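Local coordinates for protein 455aa long hypothetical phospho-sugar mutase (Sulfolobus tokodaii, PDB 2F7L) that interconverts glucosamine 6-phosphate with glucosamine 1-phosphate, and likewise the galactosamine phosphates, using magnesium, for the synthesis of UDP-N-acetylhexosamines, at residues K279-A284 with I300-T305; V285-L290 with F325-G330. All blocks are in the same frame, centred on the assembly; numbering follows the deposited sequence.

Contact 1. Residues K279-A284 with I300-T305; sequences KKIVTA and IQVDWT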
ATOM      1  N   LYS A 279      14.960  -6.573  15.924  1.00 57.98           N
ATOM      2  CA  LYS A 279      14.661  -7.552  14.879  1.00 56.83           C
ATOM      3  C   LYS A 279      13.199  -7.912  15.141  1.00 55.41           C
ATOM      4  O   LYS A 279      12.860  -8.555  16.145  1.00 54.98           O
ATOM      5  CB  LYS A 279      15.538  -8.808  15.007  1.00 58.38           C
ATOM      6  CG  LYS A 279      17.032  -8.570  15.278  1.00 59.40           C
ATOM      7  CD  LYS A 279      17.739  -7.872  14.130  1.00 60.95           C
ATOM      8  CE  LYS A 279      19.220  -7.686  14.431  1.00 60.96           C
ATOM      9  NZ  LYS A 279      19.837  -6.777  13.428  1.00 62.20           N
ATOM     10  N   LYS A 280      12.337  -7.465  14.237  1.00 53.12           N
ATOM     11  CA  LYS A 280      10.918  -7.683  14.376  1.00 50.58           C
ATOM     12  C   LYS A 280      10.202  -6.847  13.328  1.00 48.60           C
ATOM     13  O   LYS A 280      10.482  -5.653  13.182  1.00 48.19           O
ATOM     14  CB  LYS A 280      10.484  -7.225  15.751  1.00 50.93           C
ATOM     15  CG  LYS A 280       9.000  -7.295  15.988  1.00 52.35           C
ATOM     16  CD  LYS A 280       8.599  -6.364  17.119  1.00 53.85           C
ATOM     17  CE  LYS A 280       9.773  -6.088  18.048  1.00 54.87           C
ATOM     18  NZ  LYS A 280      10.489  -7.354  18.424  1.00 56.11           N
ATOM     19  N   ILE A 281       9.269  -7.477  12.620  1.00 45.56           N
ATOM     20  CA  ILE A 281       8.508  -6.812  11.588  1.00 42.46           C
ATOM     21  C   ILE A 281       7.022  -7.102  11.769  1.00 41.56           C
ATOM     22  O   ILE A 281       6.656  -8.036  12.475  1.00 42.12           O
ATOM     23  CB  ILE A 281       8.995  -7.268  10.193  1.00 41.92           C
ATOM     24  CG1 ILE A 281       8.698  -8.757   9.974  1.00 40.71           C
ATOM     25  CG2 ILE A 281      10.508  -7.013  10.071  1.00 40.38           C
ATOM     26  CD1 ILE A 281       7.287  -9.061   9.571  1.00 38.37           C
ATOM     27  N   VAL A 282       6.175  -6.285  11.143  1.00 40.33           N
ATOM     28  CA  VAL A 282       4.719  -6.425  11.214  1.00 37.81           C
ATOM     29  C   VAL A 282       4.213  -6.821   9.837  1.00 37.34           C
ATOM     30  O   VAL A 282       4.774  -6.415   8.829  1.00 37.79           O
ATOM     31  CB  VAL A 282       4.053  -5.078  11.583  1.00 37.37           C
ATOM     32  CG1 VAL A 282       2.538  -5.214  11.629  1.00 36.34           C
ATOM     33  CG2 VAL A 282       4.577  -4.593  12.911  1.00 37.61           C
ATOM     34  N   THR A 283       3.171  -7.635   9.781  1.00 36.75           N
ATOM     35  CA  THR A 283       2.577  -7.999   8.492  1.00 35.64           C
ATOM     36  C   THR A 283       1.160  -8.522   8.695  1.00 34.54           C
ATOM     37  O   THR A 283       0.797  -8.967   9.788  1.00 34.73           O
ATOM     38  CB  THR A 283       3.412  -9.037   7.714  1.00 35.24           C
ATOM     39  OG1 THR A 283       3.135  -8.888   6.316  1.00 35.24           O
ATOM     40  CG2 THR A 283       3.053 -10.453   8.130  1.00 34.12           C
ATOM     41  N   ALA A 284       0.348  -8.447   7.653  1.00 33.24           N
ATOM     42  CA  ALA A 284      -1.025  -8.904   7.766  1.00 32.21           C
ATOM     43  C   ALA A 284      -1.169 -10.407   7.533  1.00 31.88           C
ATOM     44  O   ALA A 284      -0.407 -11.044   6.786  1.00 30.61           O
ATOM     45  CB  ALA A 284      -1.916  -8.130   6.809  1.00 31.32           C
ATOM     46  N   ILE A 300      14.410 -12.529  13.545  1.00 58.99           N
ATOM     47  CA  ILE A 300      13.428 -11.492  13.293  1.00 57.64           C
ATOM     48  C   ILE A 300      12.044 -12.089  13.514  1.00 56.44           C
ATOM     49  O   ILE A 300      11.631 -12.980  12.778  1.00 56.21           O
ATOM     50  CB  ILE A 300      13.532 -10.997  11.837  1.00 57.60           C
ATOM     51  CG1 ILE A 300      14.993 -10.683  11.499  1.00 57.35           C
ATOM     52  CG2 ILE A 300      12.668  -9.769  11.651  1.00 57.37           C
ATOM     53  CD1 ILE A 300      15.264 -10.421  10.030  1.00 56.30           C
ATOM     54  N   GLN A 301      11.340 -11.627  14.542  1.00 55.49           N
ATOM     55  CA  GLN A 301       9.993 -12.134  14.791  1.00 55.04           C
ATOM     56  C   GLN A 301       9.069 -11.442  13.813  1.00 54.06           C
ATOM     57  O   GLN A 301       9.340 -10.320  13.389  1.00 54.56           O
ATOM     58  CB  GLN A 301       9.499 -11.764  16.175  1.00 55.71           C
ATOM     59  CG  GLN A 301      10.459 -12.018  17.270  1.00 59.42           C
ATOM     60  CD  GLN A 301      10.000 -11.377  18.561  1.00 61.81           C
ATOM     61  OE1 GLN A 301      10.685 -11.472  19.589  1.00 64.15           O
ATOM     62  NE2 GLN A 301       8.837 -10.715  18.521  1.00 61.14           N
ATOM     63  N   VAL A 302       7.982 -12.102  13.438  1.00 52.15           N
ATOM     64  CA  VAL A 302       7.035 -11.455  12.557  1.00 49.77           C
ATOM     65  C   VAL A 302       5.792 -11.267  13.421  1.00 48.64           C
ATOM     66  O   VAL A 302       5.288 -12.218  14.010  1.00 48.35           O
ATOM     67  CB  VAL A 302       6.738 -12.301  11.270  1.00 49.04           C
ATOM     68  CG1 VAL A 302       7.927 -13.182  10.940  1.00 48.15           C
ATOM     69  CG2 VAL A 302       5.479 -13.101  11.419  1.00 48.61           C
ATOM     70  N   ASP A 303       5.348 -10.022  13.555  1.00 46.99           N
ATOM     71  CA  ASP A 303       4.157  -9.737  14.332  1.00 46.08           C
ATOM     72  C   ASP A 303       2.959  -9.711  13.404  1.00 44.09           C
ATOM     73  O   ASP A 303       2.798  -8.782  12.628  1.00 44.90           O
ATOM     74  CB  ASP A 303       4.295  -8.391  15.032  1.00 48.03           C
ATOM     75  CG  ASP A 303       5.125  -8.478  16.291  1.00 50.15           C
ATOM     76  OD1 ASP A 303       4.758  -9.274  17.190  1.00 50.61           O
ATOM     77  OD2 ASP A 303       6.140  -7.751  16.384  1.00 52.17           O
ATOM     78  N   TRP A 304       2.121 -10.730  13.472  1.00 41.64           N
ATOM     79  CA  TRP A 304       0.956 -10.792  12.599  1.00 40.42           C
ATOM     80  C   TRP A 304      -0.085  -9.769  13.006  1.00 39.68           C
ATOM     81  O   TRP A 304      -0.187  -9.438  14.176  1.00 39.82           O
ATOM     82  CB  TRP A 304       0.352 -12.196  12.624  1.00 39.73           C
ATOM     83  CG  TRP A 304       1.274 -13.217  12.053  1.00 39.69           C
ATOM     84  CD1 TRP A 304       2.079 -14.078  12.745  1.00 39.70           C
ATOM     85  CD2 TRP A 304       1.525 -13.462  10.662  1.00 39.45           C
ATOM     86  NE1 TRP A 304       2.815 -14.844  11.872  1.00 40.00           N
ATOM     87  CE2 TRP A 304       2.496 -14.488  10.588  1.00 39.77           C
ATOM     88  CE3 TRP A 304       1.024 -12.919   9.473  1.00 39.01           C
ATOM     89  CZ2 TRP A 304       2.977 -14.983   9.364  1.00 40.07           C
ATOM     90  CZ3 TRP A 304       1.500 -13.411   8.253  1.00 39.64           C
ATOM     91  CH2 TRP A 304       2.466 -14.434   8.210  1.00 39.72           C
ATOM     92  N   THR A 305      -0.860  -9.273  12.045  1.00 38.80           N
ATOM     93  CA  THR A 305      -1.871  -8.274  12.358  1.00 38.33           C
ATOM     94  C   THR A 305      -3.039  -8.260  11.368  1.00 37.87           C
ATOM     95  O   THR A 305      -3.061  -9.036  10.425  1.00 38.11           O
ATOM     96  CB  THR A 305      -1.210  -6.859  12.450  1.00 38.41           C
ATOM     97  OG1 THR A 305      -2.174  -5.901  12.888  1.00 39.01           O
ATOM     98  CG2 THR A 305      -0.638  -6.431  11.115  1.00 37.90           C
TER
HETATM   99  O   HOH W   1      12.494  -9.844  19.323  1.00 30.06           O
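Ile281 O takes the backbone N of Asp303 at 2.6 Å, an almost linear bond (177° at the hydrogen), while the CA-H of Val302 closes on the same oxygen. Strand 301-305 answers through Gln301 O, which accepts Ile281 N at 2.9 Å, and Asp303 O, which receives Thr283 N from a position tilted out of the carbonyl plane. A weak bond from Thr305 N to Thr283 O continues the parallel pairing, whose short axes make an angle of 29°. The two strands belong to the beta-alpha-beta unit in which helix 290-296 provides the crossover. Strand 301-305 is one of the two outermost strands of the mixed domain III sheet; strand 280-284 pairs with 323-326 along its other edge.

On the face carrying Ile281, Val302, Thr283 and Trp304, side chains of neighbouring strands run side by side under helix 290-296. Ile281 CD1 lies 3.7 Å from Val302 CB. Trp304 has CG anti to its carbonyl carbon (chi1 -65°). Its side chain lies beside that of Thr283, pointing the same way, and CZ3 is 3.3 Å from Thr283 CG2, an oblique approach. Ala284 O sits near the ring plane at the indole edge, 3.4 Å from CZ3. Lys410 adds a cation-pi interaction with the indole, and Trp304 NE1 makes a weak hydrogen bond to Glu292.

The face bearing Val282 and Asp303 meets helix 309-318. Here Val282 CG1 packs obliquely against Thr305 CG2. Lys280 NZ remains 4.8 Å from Asp303 OD2, so the opposite charges can attract without forming a salt bridge. Glu319 places a like charge close to Asp303, which could raise the proton affinity of either carboxylate.

Contact 2. Residues V285-L290 with F325-G330; sequences VSSSSL and FEENGG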
ATOM      1  N   VAL A 285      -2.173 -10.959   8.200  1.00 31.87           N
ATOM      2  CA  VAL A 285      -2.491 -12.376   8.123  1.00 31.26           C
ATOM      3  C   VAL A 285      -2.718 -12.858   6.694  1.00 31.00           C
ATOM      4  O   VAL A 285      -2.886 -14.045   6.465  1.00 30.74           O
ATOM      5  CB  VAL A 285      -3.733 -12.682   8.986  1.00 30.79           C
ATOM      6  CG1 VAL A 285      -3.355 -12.644  10.471  1.00 28.89           C
ATOM      7  CG2 VAL A 285      -4.829 -11.656   8.695  1.00 29.26           C
ATOM      8  N   SER A 286      -2.714 -11.932   5.744  1.00 31.62           N
ATOM      9  CA  SER A 286      -2.892 -12.245   4.328  1.00 32.12           C
ATOM     10  C   SER A 286      -1.537 -12.672   3.742  1.00 32.87           C
ATOM     11  O   SER A 286      -1.450 -13.202   2.629  1.00 32.68           O
ATOM     12  CB  SER A 286      -3.440 -11.016   3.588  1.00 31.79           C
ATOM     13  OG  SER A 286      -2.686  -9.842   3.882  1.00 32.76           O
ATOM     14  N   SER A 287      -0.479 -12.440   4.517  1.00 34.10           N
ATOM     15  CA  SER A 287       0.889 -12.793   4.128  1.00 34.41           C
ATOM     16  C   SER A 287       1.200 -14.283   4.333  1.00 35.00           C
ATOM     17  O   SER A 287       0.715 -14.916   5.287  1.00 34.00           O
ATOM     18  CB  SER A 287       1.889 -11.957   4.937  1.00 34.24           C
ATOM     19  OG  SER A 287       2.118 -10.698   4.347  1.00 33.78           O
ATOM     20  N   SER A 288       2.020 -14.828   3.435  1.00 35.47           N
ATOM     21  CA  SER A 288       2.422 -16.229   3.499  1.00 37.21           C
ATOM     22  C   SER A 288       3.236 -16.483   4.743  1.00 37.98           C
ATOM     23  O   SER A 288       3.996 -15.621   5.147  1.00 38.37           O
ATOM     24  CB  SER A 288       3.275 -16.586   2.290  1.00 38.25           C
ATOM     25  OG  SER A 288       4.006 -17.780   2.518  1.00 38.81           O
ATOM     26  N   SER A 289       3.092 -17.665   5.344  1.00 39.51           N
ATOM     27  CA  SER A 289       3.843 -18.009   6.561  1.00 40.64           C
ATOM     28  C   SER A 289       5.328 -18.155   6.231  1.00 40.98           C
ATOM     29  O   SER A 289       6.191 -18.171   7.114  1.00 40.68           O
ATOM     30  CB  SER A 289       3.298 -19.297   7.195  1.00 40.37           C
ATOM     31  OG  SER A 289       3.372 -20.383   6.296  1.00 40.81           O
ATOM     32  N   LEU A 290       5.604 -18.261   4.940  1.00 41.85           N
ATOM     33  CA  LEU A 290       6.960 -18.336   4.423  1.00 43.94           C
ATOM     34  C   LEU A 290       7.830 -17.258   5.111  1.00 45.10           C
ATOM     35  O   LEU A 290       9.021 -17.462   5.379  1.00 44.78           O
ATOM     36  CB  LEU A 290       6.885 -18.113   2.906  1.00 44.08           C
ATOM     37  CG  LEU A 290       7.873 -17.387   1.999  1.00 44.09           C
ATOM     38  CD1 LEU A 290       7.175 -17.292   0.656  1.00 44.18           C
ATOM     39  CD2 LEU A 290       8.231 -15.986   2.483  1.00 43.77           C
ATOM     40  N   PHE A 325       5.036  -4.697   6.059  1.00 38.64           N
ATOM     41  CA  PHE A 325       4.685  -4.886   4.660  1.00 38.27           C
ATOM     42  C   PHE A 325       3.391  -5.677   4.491  1.00 39.16           C
ATOM     43  O   PHE A 325       2.895  -6.298   5.442  1.00 38.95           O
ATOM     44  CB  PHE A 325       5.825  -5.551   3.878  1.00 36.95           C
ATOM     45  CG  PHE A 325       6.068  -6.994   4.232  1.00 36.62           C
ATOM     46  CD1 PHE A 325       6.906  -7.341   5.290  1.00 37.17           C
ATOM     47  CD2 PHE A 325       5.466  -8.016   3.496  1.00 35.86           C
ATOM     48  CE1 PHE A 325       7.147  -8.687   5.610  1.00 36.10           C
ATOM     49  CE2 PHE A 325       5.694  -9.351   3.805  1.00 35.62           C
ATOM     50  CZ  PHE A 325       6.538  -9.688   4.865  1.00 35.72           C
ATOM     51  N   GLU A 326       2.830  -5.610   3.284  1.00 39.61           N
ATOM     52  CA  GLU A 326       1.611  -6.330   2.949  1.00 40.86           C
ATOM     53  C   GLU A 326       1.932  -7.245   1.787  1.00 40.61           C
ATOM     54  O   GLU A 326       2.865  -6.989   1.048  1.00 41.20           O
ATOM     55  CB  GLU A 326       0.490  -5.379   2.526  1.00 42.20           C
ATOM     56  CG  GLU A 326      -0.128  -4.571   3.644  1.00 44.72           C
ATOM     57  CD  GLU A 326      -1.648  -4.458   3.506  1.00 47.22           C
ATOM     58  OE1 GLU A 326      -2.377  -5.349   4.015  1.00 47.46           O
ATOM     59  OE2 GLU A 326      -2.119  -3.480   2.870  1.00 49.02           O
ATOM     60  N   GLU A 327       1.146  -8.300   1.611  1.00 40.78           N
ATOM     61  CA  GLU A 327       1.383  -9.237   0.526  1.00 40.38           C
ATOM     62  C   GLU A 327       1.096  -8.620  -0.841  1.00 40.04           C
ATOM     63  O   GLU A 327       1.494  -9.154  -1.883  1.00 39.85           O
ATOM     64  CB  GLU A 327       0.540 -10.497   0.747  1.00 40.81           C
ATOM     65  CG  GLU A 327      -0.901 -10.263   1.168  1.00 41.81           C
ATOM     66  CD  GLU A 327      -1.789  -9.792   0.029  1.00 43.44           C
ATOM     67  OE1 GLU A 327      -1.698 -10.391  -1.064  1.00 44.02           O
ATOM     68  OE2 GLU A 327      -2.583  -8.835   0.227  1.00 44.26           O
ATOM     69  N   ASN A 328       0.430  -7.473  -0.821  1.00 39.70           N
ATOM     70  CA  ASN A 328       0.059  -6.762  -2.043  1.00 39.29           C
ATOM     71  C   ASN A 328       1.108  -5.767  -2.567  1.00 38.06           C
ATOM     72  O   ASN A 328       0.822  -5.006  -3.482  1.00 37.94           O
ATOM     73  CB  ASN A 328      -1.266  -6.008  -1.819  1.00 40.10           C
ATOM     74  CG  ASN A 328      -1.172  -4.934  -0.706  1.00 40.83           C
ATOM     75  OD1 ASN A 328      -0.220  -4.144  -0.635  1.00 39.61           O
ATOM     76  ND2 ASN A 328      -2.184  -4.898   0.149  1.00 41.85           N
ATOM     77  N   GLY A 329       2.317  -5.788  -2.018  1.00 37.16           N
ATOM     78  CA  GLY A 329       3.337  -4.837  -2.437  1.00 36.61           C
ATOM     79  C   GLY A 329       3.273  -3.832  -1.310  1.00 36.46           C
ATOM     80  O   GLY A 329       2.561  -4.066  -0.335  1.00 37.12           O
ATOM     81  N   GLY A 330       3.954  -2.713  -1.377  1.00 35.37           N
ATOM     82  CA  GLY A 330       3.794  -1.852  -0.218  1.00 36.63           C
ATOM     83  C   GLY A 330       4.520  -2.444   0.980  1.00 36.33           C
ATOM     84  O   GLY A 330       4.156  -3.465   1.560  1.00 35.43           O
TER
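Ser286 and Ser287 meet Glu327 in a buried van der Waals contact between two loops at the C-terminal ends of the parallel strands of the domain III sheet. One follows strand 280-284 and leads into helix 290-296; the other is a type I turn from Glu326 to Gly329 between the antiparallel strands 323-326 and 329-332. No hydrogen bond joins the two segments. Glu327 sets its CB toward the serine loop, and CG lies 3.3 Å from Ser286 OG. CG also approaches Ser286 O, so a methylene rather than the carboxylate does the touching. The chain bends at chi2 (75°), which places CD, and OE1 is taken by Trp258 NE1.

Ser287 OG is 3.9 Å from CE2 of Phe325, approaching the ring obliquely, and about as far from Glu327 N. Its hydrogen-bonding partner is Thr283 OG1. Farther along the same loop, Ser288 OG accepts Leu290 N at 2.9 Å, capping the start of helix 290-296.

Within the turn, Asn328 ND2 donates to Glu326 OE2 at 3.1 Å, from above the carboxylate plane, and Ser309 OG binds the same oxygen. The side chain of Glu326 is about 8 Å from those of Ser97, by similarity the phosphate carrier but unmodified here, and Asp245, by similarity a magnesium ligand. The turn's position and sequence are consistent with the sugar-recognition loop of domain III in phosphohexose mutases. With polar groups touching through carbon and oxygen but not bonding across the interface, the relative placement of the loops probably depends on packing and on hydrogen bonds made to the surrounding residues.

Overall arrangement
Contact 1 joins two neighbouring strands by backbone hydrogen bonds and is only partly buried, with polar side chains at its sheet edge. Contact 2 is smaller but buried, lies nearer the centre of the chain and is made mainly by loop residues, with the ring of Phe325 from the strand end. Their centres are 10 Å apart and the four segments alternate along domain III: 285-290 directly continues 279-284, and 325-330 begins on the next strand of the same sheet. Thr283 OG1 probably bonds to Phe325 O at 2.7 Å, and Val285 N to Thr305 O, linking the contacts. Toward the predicted active site, regular sheet pairing thus yields to loops in van der Waals contact, their side-chain hydrogen bonds going to surrounding residues or within one loop.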